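Long-range contacts in phage-related protein (Bordetella bronchiseptica RB50, PDB 3BJQ), which probably serves as a major capsid protein, assembling in many copies into the shell of a phage or prophage-derived particle: residues 26-32 and 120-124; 178-184 and 219-225; 262-268 and 295-301. One frame throughout, in Å; residues are numbered along the deposited sequence.

Interaction 1 of 3, residues 26-32 and 120-124; sequences QSTLIGK and ALAHE
Glu124 is the residue around which this contact forms. On the helix 120-124, its side chain (chi1 t, chi2 p) reaches the backbone of 26-32 and accepts two hydrogen bonds: Ile30 N to Glu124 OE2 and Gly31 N to Glu124 OE1, both 2.9 Å. A water donates to Thr28 O (2.9 Å) and to Glu124 OE2 (2.7 Å), an oxygen that also takes a bond from Trp241. The 26-32 segment opens with a type I turn from Gln26 to Leu29 (Leu29 N to Gln26 O, 3.1 Å), extends at Leu29, bends at Ile30 and takes up helical angles at Gly31; Gly31 CA is 5.0 Å from Glu124 CA. Helix 105-131, to which 120-124 belongs, is probably the long spine helix of an HK97-type capsid subunit, and an N-terminal segment runs alongside it, from Gln26 near Ala120 to Gly31 near Glu124. Leu29 (chi1 m, chi2 t) points at the helix, with CD1 3.8 Å from Ala120 CB and CD2 4.3 Å from Leu121 CD1. His123 (chi1 t) has CE1 3.5 Å from Lys32 CG and Lys32 CE over one ring face, while His123 NE2 is hydrogen-bonded to Thr266.

Interaction 2 of 3, residues 178-184 and 219-225; sequences NRLMLSR and VEEIVVG
Leu180 (chi1 t) sets CD1 against Val219 CG1 at 4.1 Å, while Leu182 (m, t) brings CD1 to 3.8 Å from Ile222 CG2. Leu180, Leu182, Ile222 and Val224 share one sheet face. Strands 179-183 and 221-225 are parallel, with axes 4.5 Å apart at closest and inclined at 29°, in the register Arg179-Glu221 through Ser183-Gly225. Leu180 and Leu182 supply the ladder: Leu180 N to Glu221 O (2.9 Å), Val223 N to Leu180 O (2.8 Å), Leu182 N to Val223 O and Gly225 N to Leu182 O (both 2.9 Å). Arg184 N to Gly225 O (3.2 Å) extends it. On the other face, Met181, modelled as selenomethionine, touches Val223 (CG to CG2, 4.1 Å), and Arg179 NH1 bridges weakly to Glu220 OE2 (3.5 Å) and, by charge alone, to Glu221 OE1 (3.6 Å), although Asp252 holds Arg179 and Lys33 holds Glu221. Ser183 is the N-cap of helix 184-191, its OG hydrogen-bonding Ala186 N and also Asp244 O. The chain between the strands is largely helical, making a beta-alpha-beta crossover in what is probably the A-domain of an HK97-like fold. Strand 245-248 pairs with the far edge of 179-183, with a classic bulge at Asn178 and Arg179 opposite Gly248, and helices 184-191 and 210-217 pack on the Leu182-Ile222 face.

Interaction 3 of 3, residues 262-268 and 295-301; sequences SFGYTYQ and NTPALSG
This is a buried antiparallel strand pair inside the mixed sheet that also takes in strand 37-40, consistent with the beta-sheet of the P-domain in an HK97-like subunit. It joins 264-268 to 295-299 with axes 4.3 Å apart at closest and 158° between their directions. Tyr265-Ala298 and Tyr267-Thr296 are the hydrogen-bonded pairs: Tyr265 N to Ala298 O is 3.1 Å, while Ala298 N to Tyr265 O, Tyr267 N to Thr296 O and Thr296 N to Tyr267 O are each 2.8 Å. Gly264-Leu299, Thr266-Pro297 and Gln268-Asn295 are non-hydrogen-bonded. Beyond the strands Phe263 O accepts both Gly301 N (2.9 Å) and Ser300 N (3.0 Å), and Ser300 OG donates to Ser262 O (3.2 Å). Ala298 CB lies over one face of the Tyr267 ring (chi1 m), a CH-pi contact 4.3 Å from the centroid; Phe263 CZ is 3.6 Å from Leu299 CG. Strand 37-40 pairs alongside 264-268, helix 105-131 packs on the Pro297 face, and strand 44-49 touches the Tyr267-Ala298 face.

Overall arrangement
Interactions 2 and 3 are buried strand pairings, parallel and antiparallel, in two separate sheets, their centres about 18 Å apart and nearest atoms about 7 Å. Interaction 1, only partly buried, touches both, each centre about 14 Å from its own; it holds a loop to a helix through a carboxylate and backbone amides, with no backbone pairing. Ile30 CD1 packs 3.3 Å from Met181 CG and 3.6 Å from Val223 CG2 in interaction 2, an apolar join. His123 NE2 lies 2.6 Å from Thr266 OG1 in interaction 3, a probable hydrogen bond, and its ring rests against Pro297. The join to interaction 2 is made by Ile30 of the loop, that to interaction 3 by His123 of the helix.

Interaction 1 of 3, residues 26-32 and 120-124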
loop_
_atom_site.group_PDB
_atom_site.type_symbol
_atom_site.label_atom_id
_atom_site.label_comp_id
_atom_site.label_asym_id
_atom_site.label_seq_id
_atom_site.Cartn_x
_atom_site.Cartn_y
_atom_site.Cartn_z
ATOM N N GLN E 26 -12.149 20.799 24.497
ATOM C CA GLN E 26 -13.198 21.269 25.386
ATOM C C GLN E 26 -13.634 22.600 24.785
ATOM O O GLN E 26 -13.074 23.640 25.086
ATOM C CB GLN E 26 -12.649 21.455 26.803
ATOM C CG GLN E 26 -12.643 20.211 27.656
ATOM C CD GLN E 26 -13.990 19.880 28.261
ATOM O OE1 GLN E 26 -14.929 20.657 28.182
ATOM N NE2 GLN E 26 -14.083 18.727 28.887
ATOM N N SER E 27 -14.628 22.544 23.910
ATOM C CA SER E 27 -15.038 23.697 23.125
ATOM C C SER E 27 -15.607 24.884 23.923
ATOM O O SER E 27 -15.546 26.012 23.451
ATOM C CB SER E 27 -16.055 23.255 22.073
ATOM O OG SER E 27 -17.245 22.828 22.728
ATOM N N THR E 28 -16.135 24.653 25.124
ATOM C CA THR E 28 -16.675 25.755 25.911
ATOM C C THR E 28 -15.619 26.418 26.826
ATOM O O THR E 28 -15.912 27.449 27.457
ATOM C CB THR E 28 -17.924 25.350 26.727
ATOM O OG1 THR E 28 -17.547 24.550 27.856
ATOM C CG2 THR E 28 -18.934 24.633 25.838
ATOM N N LEU E 29 -14.421 25.818 26.912
ATOM C CA LEU E 29 -13.315 26.432 27.643
ATOM C C LEU E 29 -12.558 27.317 26.650
ATOM O O LEU E 29 -12.267 26.894 25.541
ATOM C CB LEU E 29 -12.404 25.384 28.270
ATOM C CG LEU E 29 -13.070 24.404 29.242
ATOM C CD1 LEU E 29 -12.016 23.525 29.839
ATOM C CD2 LEU E 29 -13.825 25.103 30.332
ATOM N N ILE E 30 -12.252 28.551 27.050
ATOM C CA ILE E 30 -11.706 29.532 26.121
ATOM C C ILE E 30 -10.288 30.011 26.470
ATOM O O ILE E 30 -9.737 30.833 25.752
ATOM C CB ILE E 30 -12.678 30.729 25.956
ATOM C CG1 ILE E 30 -12.925 31.424 27.302
ATOM C CG2 ILE E 30 -14.015 30.243 25.350
ATOM C CD1 ILE E 30 -13.268 32.880 27.215
ATOM N N GLY E 31 -9.681 29.463 27.527
ATOM C CA GLY E 31 -8.335 29.870 27.952
ATOM C C GLY E 31 -7.280 29.816 26.865
ATOM O O GLY E 31 -6.467 30.731 26.724
ATOM N N LYS E 32 -7.320 28.770 26.062
ATOM C CA LYS E 32 -6.376 28.607 24.941
ATOM C C LYS E 32 -6.628 29.594 23.806
ATOM O O LYS E 32 -5.802 29.737 22.909
ATOM C CB LYS E 32 -6.414 27.168 24.430
ATOM C CG LYS E 32 -6.059 26.159 25.493
ATOM C CD LYS E 32 -6.238 24.705 25.057
ATOM C CE LYS E 32 -5.468 23.775 26.001
ATOM N NZ LYS E 32 -5.516 22.315 25.632
ATOM N N ALA E 120 -7.732 20.588 32.184
ATOM C CA ALA E 120 -8.337 21.621 31.348
ATOM C C ALA E 120 -9.007 22.716 32.159
ATOM O O ALA E 120 -8.925 23.915 31.836
ATOM C CB ALA E 120 -9.309 20.987 30.405
ATOM N N LEU E 121 -9.654 22.313 33.242
ATOM C CA LEU E 121 -10.347 23.246 34.101
ATOM C C LEU E 121 -9.341 24.046 34.922
ATOM O O LEU E 121 -9.541 25.227 35.154
ATOM C CB LEU E 121 -11.355 22.480 34.989
ATOM C CG LEU E 121 -12.601 23.198 35.514
ATOM C CD1 LEU E 121 -13.301 24.006 34.413
ATOM C CD2 LEU E 121 -13.573 22.187 36.151
ATOM N N ALA E 122 -8.265 23.405 35.376
ATOM C CA ALA E 122 -7.206 24.107 36.110
ATOM C C ALA E 122 -6.544 25.146 35.199
ATOM O O ALA E 122 -6.257 26.266 35.617
ATOM C CB ALA E 122 -6.177 23.135 36.615
ATOM N N HIS E 123 -6.319 24.770 33.945
ATOM C CA HIS E 123 -5.763 25.704 32.944
ATOM C C HIS E 123 -6.680 26.909 32.725
ATOM O O HIS E 123 -6.232 28.040 32.647
ATOM C CB HIS E 123 -5.525 24.966 31.632
ATOM C CG HIS E 123 -5.020 25.834 30.544
ATOM N ND1 HIS E 123 -5.855 26.367 29.578
ATOM C CD2 HIS E 123 -3.783 26.305 30.279
ATOM C CE1 HIS E 123 -5.145 27.108 28.751
ATOM N NE2 HIS E 123 -3.885 27.088 29.146
ATOM N N GLU E 124 -7.973 26.639 32.609
ATOM C CA GLU E 124 -8.966 27.676 32.450
ATOM C C GLU E 124 -8.887 28.702 33.589
ATOM O O GLU E 124 -8.942 29.914 33.372
ATOM C CB GLU E 124 -10.380 27.066 32.416
ATOM C CG GLU E 124 -11.477 28.085 31.997
ATOM C CD GLU E 124 -11.535 28.324 30.454
ATOM O OE1 GLU E 124 -10.601 27.897 29.746
ATOM O OE2 GLU E 124 -12.527 28.923 29.947
HETATM O O HOH W 1 -15.208 29.138 29.696
#

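Interaction 2 of 3, residues 178-184 and 219-225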
loop_
_atom_site.group_PDB
_atom_site.type_symbol
_atom_site.label_atom_id
_atom_site.label_comp_id
_atom_site.label_asym_id
_atom_site.label_seq_id
_atom_site.Cartn_x
_atom_site.Cartn_y
_atom_site.Cartn_z
ATOM N N ASN E 178 -7.887 40.946 17.866
ATOM C CA ASN E 178 -8.701 39.966 17.152
ATOM C C ASN E 178 -9.463 38.996 18.048
ATOM O O ASN E 178 -10.128 38.077 17.547
ATOM C CB ASN E 178 -7.831 39.193 16.152
ATOM C CG ASN E 178 -6.664 38.514 16.808
ATOM O OD1 ASN E 178 -6.481 38.610 18.022
ATOM N ND2 ASN E 178 -5.870 37.817 16.016
ATOM N N ARG E 179 -9.372 39.204 19.358
ATOM C CA ARG E 179 -10.073 38.382 20.320
ATOM C C ARG E 179 -10.815 39.262 21.289
ATOM O O ARG E 179 -10.205 40.116 21.910
ATOM C CB ARG E 179 -9.118 37.576 21.183
ATOM C CG ARG E 179 -8.352 36.544 20.497
ATOM C CD ARG E 179 -9.168 35.316 20.150
ATOM N NE ARG E 179 -8.247 34.395 19.503
ATOM C CZ ARG E 179 -7.880 34.490 18.233
ATOM N NH1 ARG E 179 -8.403 35.420 17.452
ATOM N NH2 ARG E 179 -7.010 33.630 17.740
ATOM N N LEU E 180 -12.113 39.033 21.440
ATOM C CA LEU E 180 -12.884 39.719 22.488
ATOM C C LEU E 180 -13.482 38.636 23.369
ATOM O O LEU E 180 -14.164 37.758 22.865
ATOM C CB LEU E 180 -13.956 40.646 21.884
ATOM C CG LEU E 180 -14.624 41.687 22.814
ATOM C CD1 LEU E 180 -15.019 42.932 22.034
ATOM C CD2 LEU E 180 -15.820 41.096 23.476
HETATM N N MSE E 181 -13.161 38.677 24.669
HETATM C CA MSE E 181 -13.716 37.782 25.658
HETATM C C MSE E 181 -14.852 38.493 26.413
HETATM O O MSE E 181 -14.619 39.467 27.115
HETATM C CB MSE E 181 -12.628 37.374 26.672
HETATM C CG MSE E 181 -12.954 36.192 27.557
HETATM SE SE MSE E 181 -14.283 36.429 28.939
HETATM C CE MSE E 181 -13.480 37.847 29.930
ATOM N N LEU E 182 -16.075 38.010 26.246
ATOM C CA LEU E 182 -17.221 38.466 27.036
ATOM C C LEU E 182 -17.512 37.407 28.086
ATOM O O LEU E 182 -17.796 36.254 27.728
ATOM C CB LEU E 182 -18.468 38.574 26.166
ATOM C CG LEU E 182 -18.465 39.531 24.980
ATOM C CD1 LEU E 182 -19.772 39.440 24.247
ATOM C CD2 LEU E 182 -18.232 40.945 25.482
ATOM N N SER E 183 -17.498 37.779 29.359
ATOM C CA SER E 183 -17.951 36.855 30.378
ATOM C C SER E 183 -19.448 36.635 30.196
ATOM O O SER E 183 -20.141 37.464 29.640
ATOM C CB SER E 183 -17.719 37.409 31.763
ATOM O OG SER E 183 -18.463 38.612 31.967
ATOM N N ARG E 184 -19.934 35.515 30.696
ATOM C CA ARG E 184 -21.340 35.153 30.657
ATOM C C ARG E 184 -22.226 36.331 31.082
ATOM O O ARG E 184 -23.194 36.674 30.398
ATOM C CB ARG E 184 -21.513 33.963 31.609
ATOM C CG ARG E 184 -22.852 33.300 31.640
ATOM C CD ARG E 184 -22.759 32.048 32.530
ATOM N NE ARG E 184 -22.696 32.390 33.942
ATOM C CZ ARG E 184 -23.703 32.252 34.803
ATOM N NH1 ARG E 184 -24.870 31.749 34.423
ATOM N NH2 ARG E 184 -23.537 32.602 36.072
ATOM N N VAL E 219 -14.514 42.816 15.452
ATOM C CA VAL E 219 -13.520 41.956 16.042
ATOM C C VAL E 219 -13.664 40.592 15.383
ATOM O O VAL E 219 -14.779 40.051 15.265
ATOM C CB VAL E 219 -13.665 41.803 17.577
ATOM C CG1 VAL E 219 -13.345 43.134 18.293
ATOM C CG2 VAL E 219 -15.057 41.297 17.944
ATOM N N GLU E 220 -12.525 40.030 14.999
ATOM C CA GLU E 220 -12.463 38.732 14.348
ATOM C C GLU E 220 -13.223 37.624 15.074
ATOM O O GLU E 220 -13.968 36.872 14.464
ATOM C CB GLU E 220 -11.005 38.310 14.219
ATOM C CG GLU E 220 -10.770 37.073 13.387
ATOM C CD GLU E 220 -9.290 36.812 13.200
ATOM O OE1 GLU E 220 -8.731 37.320 12.200
ATOM O OE2 GLU E 220 -8.685 36.151 14.073
ATOM N N GLU E 221 -13.007 37.507 16.370
ATOM C CA GLU E 221 -13.591 36.419 17.113
ATOM C C GLU E 221 -13.999 36.878 18.502
ATOM O O GLU E 221 -13.245 37.572 19.175
ATOM C CB GLU E 221 -12.575 35.290 17.202
ATOM C CG GLU E 221 -13.099 34.029 17.892
ATOM C CD GLU E 221 -12.224 32.817 17.640
ATOM O OE1 GLU E 221 -11.093 32.989 17.128
ATOM O OE2 GLU E 221 -12.671 31.693 17.968
ATOM N N ILE E 222 -15.208 36.498 18.904
ATOM C CA ILE E 222 -15.712 36.757 20.248
ATOM C C ILE E 222 -15.804 35.410 20.926
ATOM O O ILE E 222 -16.394 34.485 20.363
ATOM C CB ILE E 222 -17.120 37.437 20.222
ATOM C CG1 ILE E 222 -17.027 38.814 19.578
ATOM C CG2 ILE E 222 -17.736 37.526 21.673
ATOM C CD1 ILE E 222 -18.341 39.634 19.597
ATOM N N VAL E 223 -15.196 35.284 22.102
ATOM C CA VAL E 223 -15.270 34.061 22.897
ATOM C C VAL E 223 -15.995 34.392 24.200
ATOM O O VAL E 223 -15.856 35.495 24.725
ATOM C CB VAL E 223 -13.870 33.422 23.094
ATOM C CG1 VAL E 223 -13.253 33.087 21.729
ATOM C CG2 VAL E 223 -12.941 34.310 23.899
ATOM N N VAL E 224 -16.828 33.463 24.677
ATOM C CA VAL E 224 -17.616 33.677 25.874
ATOM C C VAL E 224 -17.086 32.852 27.045
ATOM O O VAL E 224 -16.954 31.635 26.939
ATOM C CB VAL E 224 -19.090 33.312 25.662
ATOM C CG1 VAL E 224 -19.900 33.692 26.913
ATOM C CG2 VAL E 224 -19.643 34.021 24.392
ATOM N N GLY E 225 -16.830 33.533 28.165
ATOM C CA GLY E 225 -16.335 32.897 29.381
ATOM C C GLY E 225 -17.454 32.341 30.201
ATOM O O GLY E 225 -17.998 33.039 31.040
#

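Interaction 3 of 3, residues 262-268 and 295-301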
loop_
_atom_site.group_PDB
_atom_site.type_symbol
_atom_site.label_atom_id
_atom_site.label_comp_id
_atom_site.label_asym_id
_atom_site.label_seq_id
_atom_site.Cartn_x
_atom_site.Cartn_y
_atom_site.Cartn_z
ATOM N N SER E 262 2.695 38.308 20.725
ATOM C CA SER E 262 1.310 38.025 21.012
ATOM C C SER E 262 1.024 38.382 22.464
ATOM O O SER E 262 1.960 38.569 23.245
ATOM C CB SER E 262 1.017 36.527 20.768
ATOM O OG SER E 262 -0.369 36.291 20.583
ATOM N N PHE E 263 -0.254 38.490 22.824
ATOM C CA PHE E 263 -0.636 38.767 24.217
ATOM C C PHE E 263 -0.119 37.720 25.200
ATOM O O PHE E 263 0.369 38.042 26.285
ATOM C CB PHE E 263 -2.166 38.856 24.359
ATOM C CG PHE E 263 -2.642 38.855 25.795
ATOM C CD1 PHE E 263 -2.598 40.008 26.550
ATOM C CD2 PHE E 263 -3.133 37.699 26.379
ATOM C CE1 PHE E 263 -2.995 40.005 27.866
ATOM C CE2 PHE E 263 -3.539 37.694 27.684
ATOM C CZ PHE E 263 -3.470 38.844 28.430
ATOM N N GLY E 264 -0.261 36.450 24.847
ATOM C CA GLY E 264 0.138 35.377 25.772
ATOM C C GLY E 264 0.217 34.009 25.148
ATOM O O GLY E 264 -0.172 33.802 24.003
ATOM N N TYR E 265 0.745 33.067 25.928
ATOM C CA TYR E 265 0.934 31.693 25.494
ATOM C C TYR E 265 0.762 30.774 26.677
ATOM O O TYR E 265 0.981 31.181 27.807
ATOM C CB TYR E 265 2.371 31.479 24.969
ATOM C CG TYR E 265 2.594 32.135 23.637
ATOM C CD1 TYR E 265 2.028 31.595 22.487
ATOM C CD2 TYR E 265 3.327 33.322 23.529
ATOM C CE1 TYR E 265 2.198 32.227 21.246
ATOM C CE2 TYR E 265 3.507 33.958 22.283
ATOM C CZ TYR E 265 2.944 33.410 21.162
ATOM O OH TYR E 265 3.102 34.025 19.928
ATOM N N THR E 266 0.371 29.539 26.396
ATOM C CA THR E 266 0.450 28.469 27.380
ATOM C C THR E 266 1.815 27.785 27.107
ATOM O O THR E 266 2.004 27.101 26.108
ATOM C CB THR E 266 -0.777 27.489 27.313
ATOM O OG1 THR E 266 -1.993 28.173 27.705
ATOM C CG2 THR E 266 -0.578 26.288 28.205
ATOM N N TYR E 267 2.791 28.067 27.958
ATOM C CA TYR E 267 4.117 27.444 27.867
ATOM C C TYR E 267 3.897 25.985 28.206
ATOM O O TYR E 267 3.440 25.678 29.314
ATOM C CB TYR E 267 5.090 28.116 28.870
ATOM C CG TYR E 267 5.739 29.403 28.374
ATOM C CD1 TYR E 267 5.076 30.255 27.486
ATOM C CD2 TYR E 267 6.977 29.786 28.817
ATOM C CE1 TYR E 267 5.654 31.424 27.029
ATOM C CE2 TYR E 267 7.565 30.984 28.373
ATOM C CZ TYR E 267 6.905 31.778 27.469
ATOM O OH TYR E 267 7.474 32.944 27.026
ATOM N N GLN E 268 4.190 25.081 27.272
ATOM C CA GLN E 268 3.872 23.681 27.463
ATOM C C GLN E 268 5.031 22.812 27.075
ATOM O O GLN E 268 5.609 22.985 26.016
ATOM C CB GLN E 268 2.646 23.271 26.648
ATOM C CG GLN E 268 2.167 21.861 26.982
ATOM C CD GLN E 268 0.690 21.666 26.726
ATOM O OE1 GLN E 268 -0.143 22.354 27.321
ATOM N NE2 GLN E 268 0.353 20.722 25.848
ATOM N N ASN E 295 2.286 22.456 31.940
ATOM C CA ASN E 295 2.113 23.715 31.242
ATOM C C ASN E 295 1.916 24.859 32.222
ATOM O O ASN E 295 1.646 24.645 33.402
ATOM C CB ASN E 295 0.900 23.635 30.306
ATOM C CG ASN E 295 -0.439 23.677 31.059
ATOM O OD1 ASN E 295 -1.046 24.748 31.199
ATOM N ND2 ASN E 295 -0.901 22.512 31.545
ATOM N N THR E 296 2.087 26.074 31.727
ATOM C CA THR E 296 1.732 27.267 32.483
ATOM C C THR E 296 1.389 28.384 31.503
ATOM O O THR E 296 2.155 28.623 30.584
ATOM C CB THR E 296 2.876 27.703 33.460
ATOM O OG1 THR E 296 2.318 28.510 34.503
ATOM C CG2 THR E 296 3.988 28.470 32.755
ATOM N N PRO E 297 0.198 29.002 31.641
ATOM C CA PRO E 297 -0.101 30.249 30.934
ATOM C C PRO E 297 0.841 31.382 31.343
ATOM O O PRO E 297 1.187 31.489 32.507
ATOM C CB PRO E 297 -1.531 30.582 31.392
ATOM C CG PRO E 297 -2.104 29.261 31.794
ATOM C CD PRO E 297 -0.971 28.508 32.403
ATOM N N ALA E 298 1.221 32.219 30.383
ATOM C CA ALA E 298 2.144 33.317 30.622
ATOM C C ALA E 298 1.661 34.532 29.816
ATOM O O ALA E 298 1.294 34.399 28.660
ATOM C CB ALA E 298 3.531 32.913 30.201
ATOM N N LEU E 299 1.632 35.699 30.452
ATOM C CA LEU E 299 1.302 36.935 29.766
ATOM C C LEU E 299 2.646 37.424 29.217
ATOM O O LEU E 299 3.557 37.678 29.964
ATOM C CB LEU E 299 0.661 37.944 30.737
ATOM C CG LEU E 299 -0.246 39.001 30.097
ATOM C CD1 LEU E 299 -1.109 39.714 31.135
ATOM C CD2 LEU E 299 0.556 39.980 29.312
ATOM N N SER E 300 2.776 37.490 27.901
ATOM C CA SER E 300 4.017 37.926 27.273
ATOM C C SER E 300 3.914 39.347 26.741
ATOM O O SER E 300 4.898 40.045 26.737
ATOM C CB SER E 300 4.437 36.929 26.157
ATOM O OG SER E 300 3.351 36.596 25.295
ATOM N N GLY E 301 2.725 39.773 26.304
ATOM C CA GLY E 301 2.540 41.072 25.660
ATOM C C GLY E 301 1.357 41.874 26.182
ATOM O O GLY E 301 0.293 41.900 25.571
#